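Local structure of isomaltodextranase (Arthrobacter globiformis, 5AWO) at residues 171-184 with 221-235. The protein hydrolyses the alpha-1,6-glucosidic linkages of dextran-like polysaccharides, removing successive isomaltose units from the non-reducing ends of the chains. Numbering follows the deposited sequence.
Sequences WLDVTKSGAKEYVQ and HGRANYELALSWINE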
loop_
_atom_site.group_PDB
_atom_site.type_symbol
_atom_site.label_atom_id
_atom_site.label_comp_id
_atom_site.label_asym_id
_atom_site.label_seq_id
_atom_site.Cartn_x
_atom_site.Cartn_y
_atom_site.Cartn_z
ATOM N N TRP A 171 -16.979 12.405 17.372
ATOM C CA TRP A 171 -17.066 11.239 16.530
ATOM C C TRP A 171 -18.533 11.025 16.149
ATOM O O TRP A 171 -19.424 11.070 16.995
ATOM C CB TRP A 171 -16.565 9.986 17.240
ATOM C CG TRP A 171 -15.071 9.836 17.327
ATOM C CD1 TRP A 171 -14.336 9.644 18.467
ATOM C CD2 TRP A 171 -14.139 9.767 16.237
ATOM N NE1 TRP A 171 -13.021 9.507 18.160
ATOM C CE2 TRP A 171 -12.863 9.567 16.801
ATOM C CE3 TRP A 171 -14.254 9.856 14.851
ATOM C CZ2 TRP A 171 -11.701 9.450 16.019
ATOM C CZ3 TRP A 171 -13.103 9.738 14.070
ATOM C CH2 TRP A 171 -11.837 9.551 14.657
ATOM N N LEU A 172 -18.768 10.804 14.868
ATOM C CA LEU A 172 -20.090 10.485 14.341
ATOM C C LEU A 172 -20.653 9.241 14.959
ATOM O O LEU A 172 -19.941 8.286 15.161
ATOM C CB LEU A 172 -19.966 10.289 12.825
ATOM C CG LEU A 172 -21.202 9.740 12.097
ATOM C CD1 LEU A 172 -22.263 10.804 12.118
ATOM C CD2 LEU A 172 -20.842 9.334 10.680
ATOM N N ASP A 173 -21.956 9.255 15.257
ATOM C CA ASP A 173 -22.679 8.050 15.633
ATOM C C ASP A 173 -23.302 7.429 14.391
ATOM O O ASP A 173 -24.326 7.900 13.880
ATOM C CB ASP A 173 -23.755 8.357 16.664
ATOM C CG ASP A 173 -24.499 7.113 17.105
ATOM O OD1 ASP A 173 -24.248 5.996 16.613
ATOM O OD2 ASP A 173 -25.370 7.288 17.981
ATOM N N VAL A 174 -22.672 6.375 13.885
ATOM C CA VAL A 174 -23.113 5.732 12.643
ATOM C C VAL A 174 -24.476 5.042 12.741
ATOM O O VAL A 174 -25.030 4.627 11.711
ATOM C CB VAL A 174 -22.056 4.758 12.047
ATOM C CG1 VAL A 174 -20.749 5.482 11.791
ATOM C CG2 VAL A 174 -21.846 3.541 12.937
ATOM N N THR A 175 -25.014 4.915 13.949
ATOM C CA THR A 175 -26.365 4.352 14.126
ATOM C C THR A 175 -27.459 5.419 13.969
ATOM O O THR A 175 -28.648 5.073 13.958
ATOM C CB THR A 175 -26.506 3.648 15.501
ATOM O OG1 THR A 175 -26.581 4.615 16.555
ATOM C CG2 THR A 175 -25.368 2.673 15.751
ATOM N N LYS A 176 -27.098 6.694 13.857
ATOM C CA LYS A 176 -28.101 7.762 13.721
ATOM C C LYS A 176 -28.616 7.885 12.302
ATOM O O LYS A 176 -27.866 7.720 11.322
ATOM C CB LYS A 176 -27.494 9.109 14.102
ATOM C CG LYS A 176 -27.180 9.242 15.579
ATOM C CD LYS A 176 -28.432 9.533 16.392
ATOM C CE LYS A 176 -28.096 9.985 17.816
ATOM N NZ LYS A 176 -27.605 8.867 18.662
ATOM N N SER A 177 -29.891 8.230 12.150
ATOM C CA SER A 177 -30.406 8.489 10.809
ATOM C C SER A 177 -29.613 9.621 10.175
ATOM O O SER A 177 -29.296 10.611 10.830
ATOM C CB SER A 177 -31.888 8.868 10.860
ATOM O OG SER A 177 -32.455 8.808 9.578
ATOM N N GLY A 178 -29.277 9.460 8.902
ATOM C CA GLY A 178 -28.515 10.460 8.164
ATOM C C GLY A 178 -27.011 10.211 8.146
ATOM O O GLY A 178 -26.306 10.882 7.393
ATOM N N ALA A 179 -26.531 9.257 8.940
ATOM C CA ALA A 179 -25.081 9.049 9.070
ATOM C C ALA A 179 -24.439 8.663 7.747
ATOM O O ALA A 179 -23.395 9.226 7.373
ATOM C CB ALA A 179 -24.797 8.008 10.119
ATOM N N LYS A 180 -25.022 7.711 7.036
ATOM C CA LYS A 180 -24.431 7.286 5.764
ATOM C C LYS A 180 -24.339 8.443 4.782
ATOM O O LYS A 180 -23.316 8.645 4.114
ATOM C CB LYS A 180 -25.197 6.109 5.148
ATOM C CG LYS A 180 -24.588 5.549 3.860
ATOM C CD LYS A 180 -25.310 4.287 3.362
ATOM C CE LYS A 180 -24.729 3.716 2.070
ATOM N NZ LYS A 180 -25.361 2.392 1.757
ATOM N N GLU A 181 -25.423 9.199 4.649
ATOM C CA GLU A 181 -25.451 10.308 3.725
ATOM C C GLU A 181 -24.392 11.348 4.103
ATOM O O GLU A 181 -23.771 11.944 3.242
ATOM C CB GLU A 181 -26.858 10.954 3.708
ATOM C CG GLU A 181 -27.948 10.079 3.076
ATOM C CD GLU A 181 -28.708 9.220 4.048
ATOM O OE1 GLU A 181 -28.217 8.909 5.164
ATOM O OE2 GLU A 181 -29.866 8.799 3.677
ATOM N N TYR A 182 -24.226 11.581 5.396
ATOM C CA TYR A 182 -23.198 12.532 5.870
ATOM C C TYR A 182 -21.795 12.039 5.491
ATOM O O TYR A 182 -21.043 12.772 4.856
ATOM C CB TYR A 182 -23.305 12.720 7.373
ATOM C CG TYR A 182 -22.196 13.570 7.920
ATOM C CD1 TYR A 182 -22.301 14.952 7.973
ATOM C CD2 TYR A 182 -21.030 12.988 8.397
ATOM C CE1 TYR A 182 -21.280 15.740 8.499
ATOM C CE2 TYR A 182 -19.998 13.768 8.925
ATOM C CZ TYR A 182 -20.126 15.136 8.953
ATOM O OH TYR A 182 -19.132 15.942 9.512
ATOM N N VAL A 183 -21.482 10.797 5.834
ATOM C CA VAL A 183 -20.137 10.252 5.573
ATOM C C VAL A 183 -19.851 10.210 4.076
ATOM O O VAL A 183 -18.792 10.675 3.592
ATOM C CB VAL A 183 -19.955 8.865 6.209
ATOM C CG1 VAL A 183 -18.641 8.213 5.794
ATOM C CG2 VAL A 183 -20.026 8.956 7.723
ATOM N N GLN A 184 -20.794 9.643 3.321
ATOM C CA GLN A 184 -20.562 9.528 1.896
ATOM C C GLN A 184 -20.509 10.870 1.204
ATOM O O GLN A 184 -19.706 11.075 0.296
ATOM C CB GLN A 184 -21.585 8.608 1.253
ATOM C CG GLN A 184 -21.476 7.205 1.777
ATOM C CD GLN A 184 -22.156 6.176 0.915
ATOM O OE1 GLN A 184 -23.327 6.345 0.544
ATOM N NE2 GLN A 184 -21.459 5.101 0.593
ATOM N N HIS A 221 -16.280 2.811 19.624
ATOM C CA HIS A 221 -17.469 2.697 18.757
ATOM C C HIS A 221 -17.753 1.316 18.233
ATOM O O HIS A 221 -18.828 1.084 17.670
ATOM C CB HIS A 221 -17.412 3.758 17.661
ATOM C CG HIS A 221 -17.397 5.128 18.234
ATOM N ND1 HIS A 221 -16.244 5.734 18.673
ATOM C CD2 HIS A 221 -18.412 5.948 18.606
ATOM C CE1 HIS A 221 -16.540 6.897 19.225
ATOM N NE2 HIS A 221 -17.856 7.046 19.203
ATOM N N GLY A 222 -16.812 0.382 18.451
ATOM C CA GLY A 222 -17.042 -1.030 18.187
ATOM C C GLY A 222 -16.678 -1.488 16.790
ATOM O O GLY A 222 -16.593 -0.693 15.840
ATOM N N ARG A 223 -16.558 -2.799 16.667
ATOM C CA ARG A 223 -16.071 -3.423 15.454
ATOM C C ARG A 223 -17.056 -3.323 14.295
ATOM O O ARG A 223 -16.680 -3.028 13.161
ATOM C CB ARG A 223 -15.759 -4.895 15.753
ATOM C CG ARG A 223 -15.170 -5.656 14.595
ATOM C CD ARG A 223 -13.826 -5.092 14.226
ATOM N NE ARG A 223 -13.233 -5.878 13.150
ATOM C CZ ARG A 223 -12.136 -5.540 12.483
ATOM N NH1 ARG A 223 -11.507 -4.413 12.782
ATOM N NH2 ARG A 223 -11.671 -6.339 11.531
ATOM N N ALA A 224 -18.335 -3.573 14.559
ATOM C CA ALA A 224 -19.305 -3.560 13.481
ATOM C C ALA A 224 -19.437 -2.149 12.908
ATOM O O ALA A 224 -19.515 -1.963 11.697
ATOM C CB ALA A 224 -20.663 -4.085 13.974
ATOM N N ASN A 225 -19.420 -1.152 13.783
ATOM C CA ASN A 225 -19.530 0.234 13.347
ATOM C C ASN A 225 -18.315 0.673 12.528
ATOM O O ASN A 225 -18.451 1.376 11.541
ATOM C CB ASN A 225 -19.724 1.157 14.538
ATOM C CG ASN A 225 -21.122 1.079 15.110
ATOM O OD1 ASN A 225 -22.047 0.613 14.443
ATOM N ND2 ASN A 225 -21.274 1.524 16.332
ATOM N N TYR A 226 -17.138 0.233 12.939
ATOM C CA TYR A 226 -15.908 0.492 12.184
ATOM C C TYR A 226 -15.958 -0.120 10.797
ATOM O O TYR A 226 -15.650 0.540 9.793
ATOM C CB TYR A 226 -14.737 -0.095 12.969
ATOM C CG TYR A 226 -13.363 0.103 12.359
ATOM C CD1 TYR A 226 -12.814 1.366 12.241
ATOM C CD2 TYR A 226 -12.612 -0.972 11.945
ATOM C CE1 TYR A 226 -11.556 1.547 11.710
ATOM C CE2 TYR A 226 -11.336 -0.807 11.429
ATOM C CZ TYR A 226 -10.811 0.449 11.319
ATOM O OH TYR A 226 -9.530 0.644 10.811
ATOM N N GLU A 227 -16.359 -1.386 10.719
ATOM C CA GLU A 227 -16.533 -2.032 9.421
ATOM C C GLU A 227 -17.559 -1.340 8.533
ATOM O O GLU A 227 -17.370 -1.175 7.334
ATOM C CB GLU A 227 -16.882 -3.503 9.619
ATOM C CG GLU A 227 -15.672 -4.244 10.168
ATOM C CD GLU A 227 -15.915 -5.700 10.457
ATOM O OE1 GLU A 227 -17.071 -6.083 10.724
ATOM O OE2 GLU A 227 -14.916 -6.446 10.417
ATOM N N LEU A 228 -18.669 -0.934 9.138
ATOM C CA LEU A 228 -19.702 -0.243 8.394
ATOM C C LEU A 228 -19.194 1.103 7.850
ATOM O O LEU A 228 -19.355 1.415 6.666
ATOM C CB LEU A 228 -20.897 -0.019 9.321
ATOM C CG LEU A 228 -22.097 0.691 8.712
ATOM C CD1 LEU A 228 -22.662 -0.155 7.589
ATOM C CD2 LEU A 228 -23.145 0.924 9.788
ATOM N N ALA A 229 -18.572 1.886 8.719
ATOM C CA ALA A 229 -18.015 3.188 8.339
ATOM C C ALA A 229 -17.014 3.059 7.189
ATOM O O ALA A 229 -17.072 3.806 6.220
ATOM C CB ALA A 229 -17.378 3.864 9.529
ATOM N N LEU A 230 -16.089 2.118 7.321
ATOM C CA LEU A 230 -15.132 1.874 6.235
ATOM C C LEU A 230 -15.798 1.503 4.929
ATOM O O LEU A 230 -15.367 1.957 3.872
ATOM C CB LEU A 230 -14.082 0.855 6.625
ATOM C CG LEU A 230 -13.070 1.266 7.694
ATOM C CD1 LEU A 230 -12.129 0.092 7.935
ATOM C CD2 LEU A 230 -12.322 2.550 7.344
ATOM N N SER A 231 -16.886 0.711 5.006
ATOM C CA SER A 231 -17.582 0.327 3.765
ATOM C C SER A 231 -18.210 1.533 3.076
ATOM O O SER A 231 -18.146 1.684 1.857
ATOM C CB SER A 231 -18.618 -0.780 3.984
ATOM O OG SER A 231 -19.756 -0.354 4.732
ATOM N N TRP A 232 -18.735 2.456 3.876
ATOM C CA TRP A 232 -19.316 3.660 3.308
ATOM C C TRP A 232 -18.275 4.521 2.592
ATOM O O TRP A 232 -18.502 5.078 1.516
ATOM C CB TRP A 232 -19.949 4.503 4.411
ATOM C CG TRP A 232 -21.182 3.930 5.047
ATOM C CD1 TRP A 232 -21.951 2.894 4.595
ATOM C CD2 TRP A 232 -21.787 4.379 6.262
ATOM N NE1 TRP A 232 -23.015 2.693 5.450
ATOM C CE2 TRP A 232 -22.934 3.597 6.475
ATOM C CE3 TRP A 232 -21.489 5.393 7.161
ATOM C CZ2 TRP A 232 -23.768 3.791 7.579
ATOM C CZ3 TRP A 232 -22.314 5.573 8.272
ATOM C CH2 TRP A 232 -23.437 4.781 8.454
ATOM N N ILE A 233 -17.119 4.667 3.240
ATOM C CA ILE A 233 -16.007 5.468 2.695
ATOM C C ILE A 233 -15.496 4.885 1.354
ATOM O O ILE A 233 -15.319 5.602 0.377
ATOM C CB ILE A 233 -14.869 5.557 3.742
ATOM C CG1 ILE A 233 -15.317 6.371 4.969
ATOM C CG2 ILE A 233 -13.607 6.142 3.146
ATOM C CD1 ILE A 233 -14.421 6.222 6.198
ATOM N N ASN A 234 -15.296 3.571 1.356
ATOM C CA ASN A 234 -14.872 2.839 0.164
ATOM C C ASN A 234 -15.839 3.098 -0.993
ATOM O O ASN A 234 -15.445 3.543 -2.055
ATOM C CB ASN A 234 -14.806 1.353 0.534
ATOM C CG ASN A 234 -14.529 0.428 -0.622
ATOM O OD1 ASN A 234 -14.184 0.826 -1.723
ATOM N ND2 ASN A 234 -14.711 -0.852 -0.337
ATOM N N GLU A 235 -17.123 2.854 -0.752
ATOM C CA GLU A 235 -18.105 3.062 -1.799
ATOM C C GLU A 235 -18.105 4.500 -2.333
ATOM O O GLU A 235 -18.163 4.736 -3.541
ATOM C CB GLU A 235 -19.497 2.683 -1.281
ATOM C CG GLU A 235 -20.602 2.876 -2.321
ATOM C CD GLU A 235 -21.985 2.467 -1.829
ATOM O OE1 GLU A 235 -22.378 2.868 -0.721
ATOM O OE2 GLU A 235 -22.695 1.739 -2.563
HETATM O O HOH W 1 -25.153 2.132 -0.945
HETATM O O HOH W 2 -22.882 1.199 1.699
HETATM O O HOH W 3 -24.735 0.871 4.018
#
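Trp232 is the main knob of this contact, its indole lodged among Ala179, Lys180, Val183 and Gln184 of the neighbouring helix. The aliphatic chain of Lys180 lies over one face: CG sits 3.6 Å from the centroid of the five-membered ring of Trp232, 9° off the ring normal, a CH-pi contact. Leu228, one turn earlier in the same helix as Trp232, covers the opposite face with its CG, so the flat ring is sandwiched between two aliphatic chains. Val183 CG2 meets the ring edge at CE3 of Trp232 (3.9 Å) and Val183 CG1 touches Ile233 CG1, while the small Ala179 leaves room for the six-membered ring. Further along, Val174 CG2 packs against the amide of Asn225, 3.3 Å from its OD1.

Helix 179-192 leads into barrel strand 197-200 and helix 223-237 into its neighbour 242-245, so both belong to the helical layer round the parallel strands of the TIM barrel of this family 27 glycosidase, and the short segments cross at -49°.

Polar bonds gather at the Gln184 end. Gln184 NE2 donates to Glu235 OE1 (2.7 Å) and to Trp232 O (3.1 Å), both acceptors nearly in its amide plane, which fixes the rotation of the amide. Glutamine suits the place because one NH2 serves two acceptors. With its side chain fully extended, Lys180 stretches past the indole until NZ makes a long salt bridge to Glu235 OE1 (3.9 Å), supplemented by two bridging waters; a third water links NZ to Trp232 NE1.

At the other end His221 CE1 approaches Trp171 CD1 (3.6 Å), the ring planes inclined at 66°; His221 NE2 is hydrogen-bonded to Asp158, and Trp129 stacks on Trp171.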